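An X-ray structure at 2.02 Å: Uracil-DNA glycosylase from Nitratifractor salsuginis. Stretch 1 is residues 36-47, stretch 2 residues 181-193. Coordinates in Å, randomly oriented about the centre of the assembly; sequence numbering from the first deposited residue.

Stretch 1 (36-47) MTLEDSYLEWMA
Stretch 2, residues 181-193: RHIRAWRAFIEKL

Residues 36-47 form a short loop that turns into a helix at Asp 40, while residues 181-193 are helical throughout, with a kink where the N atoms of Ala 188 and Phe 189 lack bonds to the preceding turn. The helix axes approach to 12.1 Å, and their N-to-C directions differ by 104°, so the two helices cross steeply. The contact, which also draws on the loop residues Thr 37 and Leu 38, buries 478 Å², both sides summed.

Met 36, a selenomethionine (chi1 m, chi2 t, chi3 m; phi/psi -74/-3), directs its CA-to-CB bond away from the second helix. Thr 37 (-83/-15) directs its own toward it and sets the register: Thr 37 CA lies 5.7 Å from Phe 189 CA. With chi1 p, Thr 37 OG1 comes 3.6 Å from Ala 188 CB and 3.1 Å from Phe 189 N. The latter approach falls at the kink, but its angle is too poor for a hydrogen bond. Thr 37 CG2 packs 4.2 Å from Lys 192 CB.

Leu 38 (-71/141; chi1 m, chi2 t) starts sideways, yet its end reaches the helix. Leu 38 CD2 sits 4.0 Å from the centroid of the Trp 186 six-membered ring and only 14° off its normal, a CH-pi contact over the face; the same CD2 is 3.4 Å from Ala 185 O. Leu 38 CD1 is 3.8 Å from Trp 186 CH2.

Glu 39 (-65/144; chi1 t, chi2 m) caps the new helix: Tyr 42 N donates to Glu 39 OE1 at 3.0 Å and 152°. Regular i to i-4 bonds follow, from Leu 43 N to Glu 39 O (3.0 Å) through Ala 47 N to Leu 43 O (2.9 Å).

Tyr 42 (chi1 t, chi2 90°) is the polar centre of the contact. Trp 186 NE1 donates to Tyr 42 OH at 3.0 Å and 144°, and Tyr 42 OH also hydrogen-bonds His 182 ND1 at 2.7 Å. Trp 186 (chi1 m, chi2 89°) and His 182 (chi1 m, chi2 -62°) lie one helical turn apart, allowing both to converge on the hydroxyl. The Tyr 42 and His 182 rings meet rim to rim, centroids 5.8 Å apart.

One turn beyond Tyr 42, Trp 45 (chi1 t, chi2 69°) brings CH2 to 3.9 Å from His 182 CE1; their planes differ by 19° but are slid apart, with little overlap. Met 46, also selenomethionine (chi1 -139°, chi2 t, chi3 94°), completes the contact with SE 3.7 Å from Trp 186 CZ2, approaching that ring obliquely.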

# COMPACT_ATOMS: atom_id res chain seq x y z
N MSE A 36 15.16 11.98 -6.64
CA MSE A 36 16.18 13.02 -6.65
C MSE A 36 15.70 14.30 -5.96
O MSE A 36 16.46 15.26 -5.83
CB MSE A 36 16.63 13.33 -8.07
CG MSE A 36 17.57 12.28 -8.65
SE MSE A 36 18.30 12.76 -10.39
CE MSE A 36 16.76 12.37 -11.52
N THR A 37 14.44 14.31 -5.51
CA THR A 37 13.96 15.44 -4.72
C THR A 37 14.33 15.32 -3.25
O THR A 37 14.24 16.31 -2.52
CB THR A 37 12.44 15.58 -4.86
OG1 THR A 37 11.79 14.45 -4.26
CG2 THR A 37 12.04 15.65 -6.34
N LEU A 38 14.76 14.14 -2.81
CA LEU A 38 15.24 13.98 -1.44
C LEU A 38 16.58 14.68 -1.27
O LEU A 38 17.44 14.65 -2.15
CB LEU A 38 15.36 12.50 -1.08
CG LEU A 38 14.08 11.67 -1.14
CD1 LEU A 38 14.39 10.19 -1.34
CD2 LEU A 38 13.25 11.88 0.12
N GLU A 39 16.75 15.31 -0.11
CA GLU A 39 17.95 16.08 0.20
C GLU A 39 19.14 15.13 0.25
O GLU A 39 19.01 13.98 0.67
CB GLU A 39 17.75 16.83 1.53
CG GLU A 39 18.83 17.84 1.90
CD GLU A 39 20.03 17.20 2.55
OE1 GLU A 39 19.88 16.09 3.11
OE2 GLU A 39 21.12 17.80 2.51
N ASP A 40 20.30 15.62 -0.20
CA ASP A 40 21.44 14.74 -0.46
C ASP A 40 21.86 13.96 0.78
O ASP A 40 22.12 12.75 0.70
CB ASP A 40 22.62 15.55 -1.00
CG ASP A 40 22.55 15.75 -2.50
OD1 ASP A 40 22.90 14.81 -3.24
OD2 ASP A 40 22.14 16.85 -2.94
N SER A 41 21.94 14.62 1.94
CA SER A 41 22.32 13.92 3.16
C SER A 41 21.33 12.82 3.50
O SER A 41 21.72 11.72 3.91
CB SER A 41 22.45 14.91 4.32
N TYR A 42 20.03 13.10 3.32
CA TYR A 42 19.02 12.07 3.54
C TYR A 42 19.25 10.87 2.63
O TYR A 42 19.09 9.72 3.06
CB TYR A 42 17.63 12.66 3.31
CG TYR A 42 16.50 11.82 3.86
CD1 TYR A 42 16.04 12.01 5.16
CD2 TYR A 42 15.89 10.84 3.09
CE1 TYR A 42 15.01 11.25 5.67
CE2 TYR A 42 14.86 10.07 3.60
CZ TYR A 42 14.43 10.28 4.89
OH TYR A 42 13.40 9.52 5.40
N LEU A 43 19.64 11.11 1.38
CA LEU A 43 19.90 10.01 0.45
C LEU A 43 21.13 9.22 0.88
O LEU A 43 21.16 7.99 0.74
CB LEU A 43 20.07 10.54 -0.97
CG LEU A 43 18.77 10.84 -1.72
CD1 LEU A 43 19.06 11.46 -3.08
CD2 LEU A 43 17.96 9.57 -1.87
N GLU A 44 22.16 9.90 1.39
CA GLU A 44 23.34 9.19 1.87
C GLU A 44 23.01 8.32 3.08
O GLU A 44 23.42 7.15 3.14
CB GLU A 44 24.45 10.18 2.21
N TRP A 45 22.26 8.87 4.04
CA TRP A 45 21.81 8.07 5.18
C TRP A 45 20.99 6.87 4.72
O TRP A 45 21.14 5.77 5.26
CB TRP A 45 20.99 8.93 6.13
CG TRP A 45 20.23 8.12 7.13
CD1 TRP A 45 20.75 7.39 8.16
CD2 TRP A 45 18.81 7.91 7.17
NE1 TRP A 45 19.75 6.76 8.85
CE2 TRP A 45 18.55 7.07 8.27
CE3 TRP A 45 17.74 8.38 6.40
CZ2 TRP A 45 17.26 6.67 8.61
CZ3 TRP A 45 16.46 7.98 6.74
CH2 TRP A 45 16.23 7.13 7.83
N MSE A 46 20.11 7.08 3.75
CA MSE A 46 19.28 6.02 3.21
C MSE A 46 20.12 4.92 2.56
O MSE A 46 19.80 3.74 2.65
CB MSE A 46 18.31 6.60 2.20
CG MSE A 46 16.92 6.04 2.25
SE MSE A 46 15.85 6.95 0.92
CE MSE A 46 16.07 5.70 -0.55
N ALA A 47 21.20 5.35 1.90
CA ALA A 47 22.12 4.39 1.30
C ALA A 47 22.88 3.61 2.36
O ALA A 47 23.24 2.45 2.15
CB ALA A 47 23.08 5.11 0.36
N ARG A 181 8.40 14.20 10.42
CA ARG A 181 9.56 14.71 9.70
C ARG A 181 9.83 13.90 8.43
O ARG A 181 10.16 14.48 7.39
CB ARG A 181 10.79 14.70 10.61
N HIS A 182 9.69 12.58 8.50
CA HIS A 182 9.94 11.75 7.33
C HIS A 182 8.90 12.01 6.24
O HIS A 182 9.26 12.15 5.06
CB HIS A 182 9.96 10.27 7.72
CG HIS A 182 11.20 9.86 8.45
ND1 HIS A 182 12.46 9.94 7.89
CD2 HIS A 182 11.37 9.36 9.70
CE1 HIS A 182 13.35 9.51 8.76
NE2 HIS A 182 12.72 9.15 9.86
N ILE A 183 7.62 12.08 6.61
CA ILE A 183 6.58 12.37 5.63
C ILE A 183 6.85 13.71 4.96
O ILE A 183 6.72 13.85 3.73
CB ILE A 183 5.19 12.34 6.30
CG1 ILE A 183 4.81 10.90 6.65
CG2 ILE A 183 4.14 12.98 5.42
CD1 ILE A 183 3.89 10.78 7.85
N ARG A 184 7.25 14.71 5.75
CA ARG A 184 7.59 16.01 5.17
C ARG A 184 8.78 15.89 4.22
O ARG A 184 8.80 16.52 3.16
CB ARG A 184 7.88 17.01 6.29
CG ARG A 184 8.18 18.43 5.85
CD ARG A 184 7.30 19.39 6.63
NE ARG A 184 7.76 20.77 6.58
CZ ARG A 184 6.96 21.83 6.69
NH1 ARG A 184 5.65 21.66 6.84
NH2 ARG A 184 7.47 23.05 6.63
N ALA A 185 9.77 15.06 4.57
CA ALA A 185 10.93 14.88 3.71
C ALA A 185 10.59 14.15 2.42
O ALA A 185 11.28 14.32 1.41
CB ALA A 185 12.03 14.14 4.46
N TRP A 186 9.53 13.34 2.42
CA TRP A 186 9.13 12.58 1.25
C TRP A 186 8.05 13.26 0.43
O TRP A 186 7.69 12.76 -0.65
CB TRP A 186 8.66 11.18 1.66
CG TRP A 186 9.77 10.26 2.04
CD1 TRP A 186 10.33 10.11 3.27
CD2 TRP A 186 10.48 9.37 1.17
NE1 TRP A 186 11.34 9.17 3.23
CE2 TRP A 186 11.44 8.70 1.94
CE3 TRP A 186 10.38 9.06 -0.19
CZ2 TRP A 186 12.31 7.75 1.40
CZ3 TRP A 186 11.24 8.12 -0.73
CH2 TRP A 186 12.19 7.48 0.07
N ARG A 187 7.51 14.38 0.91
CA ARG A 187 6.40 15.03 0.21
C ARG A 187 6.79 15.44 -1.21
O ARG A 187 6.00 15.28 -2.15
CB ARG A 187 5.92 16.23 1.01
CG ARG A 187 4.81 17.02 0.34
CD ARG A 187 4.33 18.12 1.25
NE ARG A 187 3.97 17.58 2.56
CZ ARG A 187 4.14 18.23 3.71
NH1 ARG A 187 4.65 19.45 3.70
NH2 ARG A 187 3.79 17.67 4.85
N ALA A 188 8.01 15.96 -1.39
CA ALA A 188 8.47 16.31 -2.73
C ALA A 188 8.58 15.08 -3.63
O ALA A 188 8.30 15.16 -4.83
CB ALA A 188 9.81 17.04 -2.66
N PHE A 189 9.00 13.95 -3.06
CA PHE A 189 9.02 12.70 -3.80
C PHE A 189 7.62 12.33 -4.28
O PHE A 189 7.42 11.96 -5.44
CB PHE A 189 9.61 11.58 -2.93
CG PHE A 189 9.38 10.19 -3.46
CD1 PHE A 189 10.28 9.62 -4.34
CD2 PHE A 189 8.27 9.45 -3.06
CE1 PHE A 189 10.07 8.34 -4.83
CE2 PHE A 189 8.06 8.18 -3.55
CZ PHE A 189 8.96 7.62 -4.43
N ILE A 190 6.63 12.41 -3.38
CA ILE A 190 5.26 12.05 -3.75
C ILE A 190 4.74 12.99 -4.83
O ILE A 190 4.15 12.55 -5.83
CB ILE A 190 4.34 12.04 -2.52
CG1 ILE A 190 4.81 10.99 -1.50
CG2 ILE A 190 2.91 11.76 -2.94
CD1 ILE A 190 4.81 9.59 -2.05
N GLU A 191 4.93 14.30 -4.64
CA GLU A 191 4.46 15.28 -5.62
C GLU A 191 5.07 15.02 -6.99
O GLU A 191 4.37 15.09 -8.01
CB GLU A 191 4.79 16.69 -5.14
N LYS A 192 6.37 14.73 -7.05
CA LYS A 192 7.00 14.45 -8.33
C LYS A 192 6.47 13.15 -8.94
O LYS A 192 6.26 13.06 -10.15
CB LYS A 192 8.52 14.40 -8.18
CG LYS A 192 9.25 14.34 -9.50
CD LYS A 192 8.97 15.60 -10.30
CE LYS A 192 9.62 15.54 -11.67
NZ LYS A 192 9.44 16.82 -12.42
N LEU A 193 6.25 12.13 -8.10
CA LEU A 193 5.75 10.86 -8.61
C LEU A 193 4.35 11.01 -9.19
O LEU A 193 4.04 10.42 -10.23
CB LEU A 193 5.76 9.81 -7.49
CG LEU A 193 5.65 8.35 -7.92
CD1 LEU A 193 6.98 7.87 -8.46
CD2 LEU A 193 5.20 7.48 -6.76